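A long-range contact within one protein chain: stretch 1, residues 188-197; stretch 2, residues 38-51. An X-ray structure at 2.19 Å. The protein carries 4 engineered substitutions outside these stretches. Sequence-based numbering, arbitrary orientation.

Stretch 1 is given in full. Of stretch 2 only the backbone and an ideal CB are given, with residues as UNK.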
# COMPACT_ATOMS: atom_id res chain seq x y z
N SER A 188 -2.37 -15.52 13.53
CA SER A 188 -1.79 -16.85 13.39
C SER A 188 -0.65 -17.00 14.38
O SER A 188 0.13 -16.07 14.58
CB SER A 188 -1.26 -17.04 11.97
OG SER A 188 -0.71 -18.34 11.80
N TYR A 189 -0.54 -18.16 15.01
CA TYR A 189 0.57 -18.40 15.93
C TYR A 189 1.23 -19.77 15.73
O TYR A 189 1.80 -20.33 16.66
CB TYR A 189 0.16 -18.18 17.39
CG TYR A 189 -0.86 -19.16 17.92
CD1 TYR A 189 -2.20 -19.05 17.58
CD2 TYR A 189 -0.48 -20.18 18.79
CE1 TYR A 189 -3.14 -19.94 18.08
CE2 TYR A 189 -1.41 -21.07 19.29
CZ TYR A 189 -2.74 -20.95 18.94
OH TYR A 189 -3.67 -21.84 19.44
N ALA A 190 1.15 -20.30 14.51
CA ALA A 190 1.84 -21.54 14.16
C ALA A 190 3.15 -21.24 13.43
O ALA A 190 3.92 -20.38 13.85
CB ALA A 190 0.94 -22.42 13.32
N ASP A 191 3.41 -21.94 12.34
CA ASP A 191 4.66 -21.73 11.60
C ASP A 191 4.48 -20.74 10.46
O ASP A 191 3.40 -20.19 10.26
CB ASP A 191 5.23 -23.06 11.10
CG ASP A 191 5.96 -23.82 12.20
OD1 ASP A 191 6.43 -23.17 13.16
OD2 ASP A 191 6.06 -25.06 12.10
N TRP A 192 5.55 -20.52 9.70
CA TRP A 192 5.50 -19.56 8.60
C TRP A 192 4.51 -19.95 7.51
O TRP A 192 3.97 -19.09 6.83
CB TRP A 192 6.90 -19.34 8.00
CG TRP A 192 7.43 -20.51 7.22
CD1 TRP A 192 8.19 -21.53 7.70
CD2 TRP A 192 7.23 -20.78 5.83
NE1 TRP A 192 8.49 -22.41 6.70
CE2 TRP A 192 7.91 -21.97 5.54
CE3 TRP A 192 6.55 -20.12 4.80
CZ2 TRP A 192 7.93 -22.53 4.26
CZ3 TRP A 192 6.57 -20.67 3.53
CH2 TRP A 192 7.26 -21.87 3.27
N ASN A 193 4.28 -21.25 7.34
CA ASN A 193 3.31 -21.72 6.36
C ASN A 193 1.92 -21.18 6.67
O ASN A 193 1.23 -20.70 5.78
CB ASN A 193 3.29 -23.25 6.30
CG ASN A 193 4.66 -23.85 6.07
OD1 ASN A 193 5.45 -23.99 7.01
ND2 ASN A 193 4.95 -24.21 4.83
N GLU A 194 1.53 -21.26 7.94
CA GLU A 194 0.23 -20.75 8.37
C GLU A 194 0.15 -19.23 8.25
O GLU A 194 -0.89 -18.67 7.91
CB GLU A 194 -0.09 -21.19 9.80
CG GLU A 194 -0.41 -22.69 9.93
CD GLU A 194 0.83 -23.57 9.95
OE1 GLU A 194 1.95 -23.04 10.10
OE2 GLU A 194 0.68 -24.81 9.81
N ALA A 195 1.26 -18.57 8.54
CA ALA A 195 1.33 -17.12 8.44
C ALA A 195 1.18 -16.68 6.99
O ALA A 195 0.50 -15.70 6.70
CB ALA A 195 2.65 -16.61 9.03
N VAL A 196 1.81 -17.41 6.08
CA VAL A 196 1.72 -17.11 4.66
C VAL A 196 0.29 -17.27 4.15
O VAL A 196 -0.22 -16.43 3.41
CB VAL A 196 2.71 -17.97 3.83
CG1 VAL A 196 2.29 -18.03 2.36
CG2 VAL A 196 4.11 -17.41 3.98
N ALA A 197 -0.35 -18.36 4.56
CA ALA A 197 -1.74 -18.61 4.20
C ALA A 197 -2.67 -17.56 4.82
O ALA A 197 -3.72 -17.25 4.25
CB ALA A 197 -2.15 -20.02 4.60
N UNK A 38 15.19 -19.94 16.66
CA UNK A 38 14.48 -21.16 16.25
C UNK A 38 13.09 -20.89 15.68
O UNK A 38 12.50 -21.76 15.04
CB UNK A 38 14.36 -22.11 17.44
N UNK A 39 12.59 -19.69 15.90
CA UNK A 39 11.22 -19.34 15.56
C UNK A 39 11.08 -18.05 14.75
O UNK A 39 10.50 -18.04 13.66
CB UNK A 39 10.40 -19.22 16.85
N UNK A 40 11.61 -16.95 15.28
CA UNK A 40 11.42 -15.65 14.63
C UNK A 40 12.15 -15.52 13.29
O UNK A 40 11.56 -15.10 12.29
CB UNK A 40 11.89 -14.54 15.57
N UNK A 41 13.45 -15.83 13.28
CA UNK A 41 14.22 -15.78 12.04
C UNK A 41 13.64 -16.71 10.96
O UNK A 41 13.44 -16.28 9.83
CB UNK A 41 15.68 -16.15 12.32
N UNK A 42 13.37 -17.99 11.29
CA UNK A 42 12.72 -18.82 10.26
C UNK A 42 11.35 -18.28 9.81
O UNK A 42 10.99 -18.47 8.66
CB UNK A 42 12.55 -20.25 10.79
N UNK A 43 10.61 -17.63 10.70
CA UNK A 43 9.31 -17.06 10.35
C UNK A 43 9.48 -15.94 9.33
O UNK A 43 8.75 -15.87 8.34
CB UNK A 43 8.60 -16.54 11.60
N UNK A 44 10.44 -15.06 9.58
CA UNK A 44 10.71 -13.93 8.70
C UNK A 44 11.20 -14.40 7.34
O UNK A 44 10.86 -13.82 6.31
CB UNK A 44 11.74 -12.99 9.33
N UNK A 45 12.01 -15.45 7.34
CA UNK A 45 12.54 -15.98 6.10
C UNK A 45 11.44 -16.55 5.21
O UNK A 45 11.38 -16.21 4.03
CB UNK A 45 13.59 -17.06 6.40
N UNK A 46 10.60 -17.41 5.78
CA UNK A 46 9.53 -18.04 5.03
C UNK A 46 8.48 -17.03 4.59
O UNK A 46 7.95 -17.11 3.49
CB UNK A 46 8.88 -19.14 5.87
N UNK A 47 8.20 -16.07 5.45
CA UNK A 47 7.25 -15.02 5.12
C UNK A 47 7.74 -14.22 3.93
O UNK A 47 7.06 -14.11 2.91
CB UNK A 47 7.02 -14.10 6.32
N UNK A 48 8.94 -13.66 4.06
CA UNK A 48 9.49 -12.79 3.03
C UNK A 48 9.78 -13.54 1.74
O UNK A 48 9.59 -13.00 0.65
CB UNK A 48 10.77 -12.12 3.54
N UNK A 49 10.21 -14.79 1.85
CA UNK A 49 10.42 -15.63 0.69
C UNK A 49 9.13 -15.88 -0.08
O UNK A 49 9.18 -16.24 -1.25
CB UNK A 49 11.04 -16.96 1.12
N UNK A 50 7.99 -15.69 0.56
CA UNK A 50 6.71 -15.95 -0.09
C UNK A 50 6.18 -14.70 -0.78
O UNK A 50 5.20 -14.77 -1.50
CB UNK A 50 5.69 -16.46 0.93
N UNK A 51 6.81 -13.56 -0.53
CA UNK A 51 6.32 -12.29 -1.06
C UNK A 51 6.92 -11.96 -2.41
O UNK A 51 8.13 -11.94 -2.57
CB UNK A 51 6.62 -11.16 -0.08

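Position 38 has nothing of stretch 1 within reach of its CB. Many side chains would suit it. The residue is Thr-38, and it makes no contact here.

Position 39 sits in the wider pi-type turn that opens the stretch. Its CB points sideways and lies far from stretch 1. Ahead of it, the loop before the other helix offers the carbonyl oxygens of Tyr-189 and Ala-190 and the acid of Asp-191. That is an electronegative patch, reachable only by a long side chain. A lysine or arginine would suit, and a glutamine might. The residue is Lys-39. Its chain, bent at chi2 (p), brings Lys-39 NZ to 2.5 Å from Ala-190 O. The acid is less close: Asp-191 OD1 is 4.5 Å from Lys-39 NZ, beyond a salt bridge. Water 1 accepts a hydrogen bond from Lys-39 NZ at 3.2 Å and donates a weak one to Tyr-189 O at 3.4 Å.

Positions 40 and 41 are out of reach of stretch 1, which sets no preference. They are Val-40 and Ile-41.

Position 42 has a CB 5.5 Å from Trp-192 CD1, at the margin of the contact. Its backbone N has no bond to the turn before, and phi is -61°. Small or medium side chains would fit, and proline is well suited because it has no NH to satisfy. The residue is Pro-42. Its O lies 4.2 Å from Trp-192 CB.

Position 43 faces the start of helix 192-197. The CB points sideways, 4.9 Å from Trp-192 CB, and Ala-195 leaves room beside it. A flexible apolar chain such as methionine or leucine would suit. The residue is Met-43, whose end comes nearer to stretch 1. SD packs 3.7 Å from Ala-195 CB and 3.9 Å from Trp-192 CB, while CE reaches 3.5 Å from Trp-192 N.

Position 44 points away and is Leu-44; 45 points sideways with no contact and is Asn-45.

Position 46 points straight at the indole. An ideal CB would lie 2.3 Å from Trp-192 CD2, a clash, so with this tryptophan in place only glycine fits. The residue is Gly-46. Its CA sits 4.0 Å from the centroid of the six-membered ring of Trp-192, an off-centre CH-pi contact. Its O is 3.6 Å from Trp-192 CE3.

Position 47 points sideways, with CB 5.0 Å from Val-196 CG2. An apolar side chain would suit, such as leucine, isoleucine or methionine. The residue is Leu-47, and its CD1 comes 4.3 Å from Val-196 CG2.

Position 48 points away; it is Ile-48. Position 49 points toward stretch 1 but across open space, so a polar residue is acceptable. It is Asn-49.

Position 50 has its CB 3.6 Å from Val-196 CG2. A small side chain is favoured: alanine, serine or perhaps threonine. The residue is Ser-50. Its OG donates to Leu-47 O at 2.5 Å, and Val-196 CG2 lies 3.3 Å from Ser-50 OG.

Position 51 makes no contact. It is Leu-51.

Stretch 2 38-51: TKVIPMLNGLINSL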
# COMPACT_ATOMS: atom_id res chain seq x y z
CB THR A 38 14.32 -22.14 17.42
OG1 THR A 38 13.47 -21.53 18.41
CG2 THR A 38 15.68 -22.48 18.03
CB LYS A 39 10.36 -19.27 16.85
CG LYS A 39 9.07 -18.48 16.71
CD LYS A 39 7.98 -19.30 16.03
CE LYS A 39 6.64 -18.57 16.09
NZ LYS A 39 5.55 -19.41 15.52
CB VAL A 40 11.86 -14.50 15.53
CG1 VAL A 40 11.60 -13.17 14.83
CG2 VAL A 40 11.11 -14.56 16.87
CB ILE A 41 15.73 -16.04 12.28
CG1 ILE A 41 16.34 -14.91 13.12
CG2 ILE A 41 16.48 -16.18 10.96
CD1 ILE A 41 16.29 -13.54 12.46
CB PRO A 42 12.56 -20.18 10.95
CG PRO A 42 13.63 -20.20 12.00
CD PRO A 42 13.69 -18.78 12.50
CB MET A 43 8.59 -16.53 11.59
CG MET A 43 7.34 -15.67 11.28
SD MET A 43 5.97 -16.63 10.60
CE MET A 43 5.74 -17.83 11.92
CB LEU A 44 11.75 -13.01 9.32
CG LEU A 44 11.33 -12.13 10.49
CD1 LEU A 44 12.57 -11.56 11.15
CD2 LEU A 44 10.43 -11.02 9.99
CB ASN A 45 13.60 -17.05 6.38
CG ASN A 45 14.97 -16.46 6.61
OD1 ASN A 45 15.29 -15.40 6.08
ND2 ASN A 45 15.79 -17.14 7.40
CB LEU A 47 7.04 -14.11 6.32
CG LEU A 47 5.98 -13.02 6.27
CD1 LEU A 47 4.64 -13.62 5.91
CD2 LEU A 47 5.91 -12.36 7.64
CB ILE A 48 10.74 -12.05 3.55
CG1 ILE A 48 10.31 -10.94 4.51
CG2 ILE A 48 11.56 -11.49 2.40
CD1 ILE A 48 11.42 -10.37 5.40
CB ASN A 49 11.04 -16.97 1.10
CG ASN A 49 11.91 -17.55 0.03
OD1 ASN A 49 12.79 -16.87 -0.51
ND2 ASN A 49 11.66 -18.81 -0.32
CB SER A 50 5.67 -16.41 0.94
OG SER A 50 5.21 -15.30 1.72
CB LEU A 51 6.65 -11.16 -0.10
CG LEU A 51 6.07 -11.22 1.30
CD1 LEU A 51 6.61 -10.05 2.10
CD2 LEU A 51 4.56 -11.20 1.22
O HOH W 1 4.80 -21.72 17.62
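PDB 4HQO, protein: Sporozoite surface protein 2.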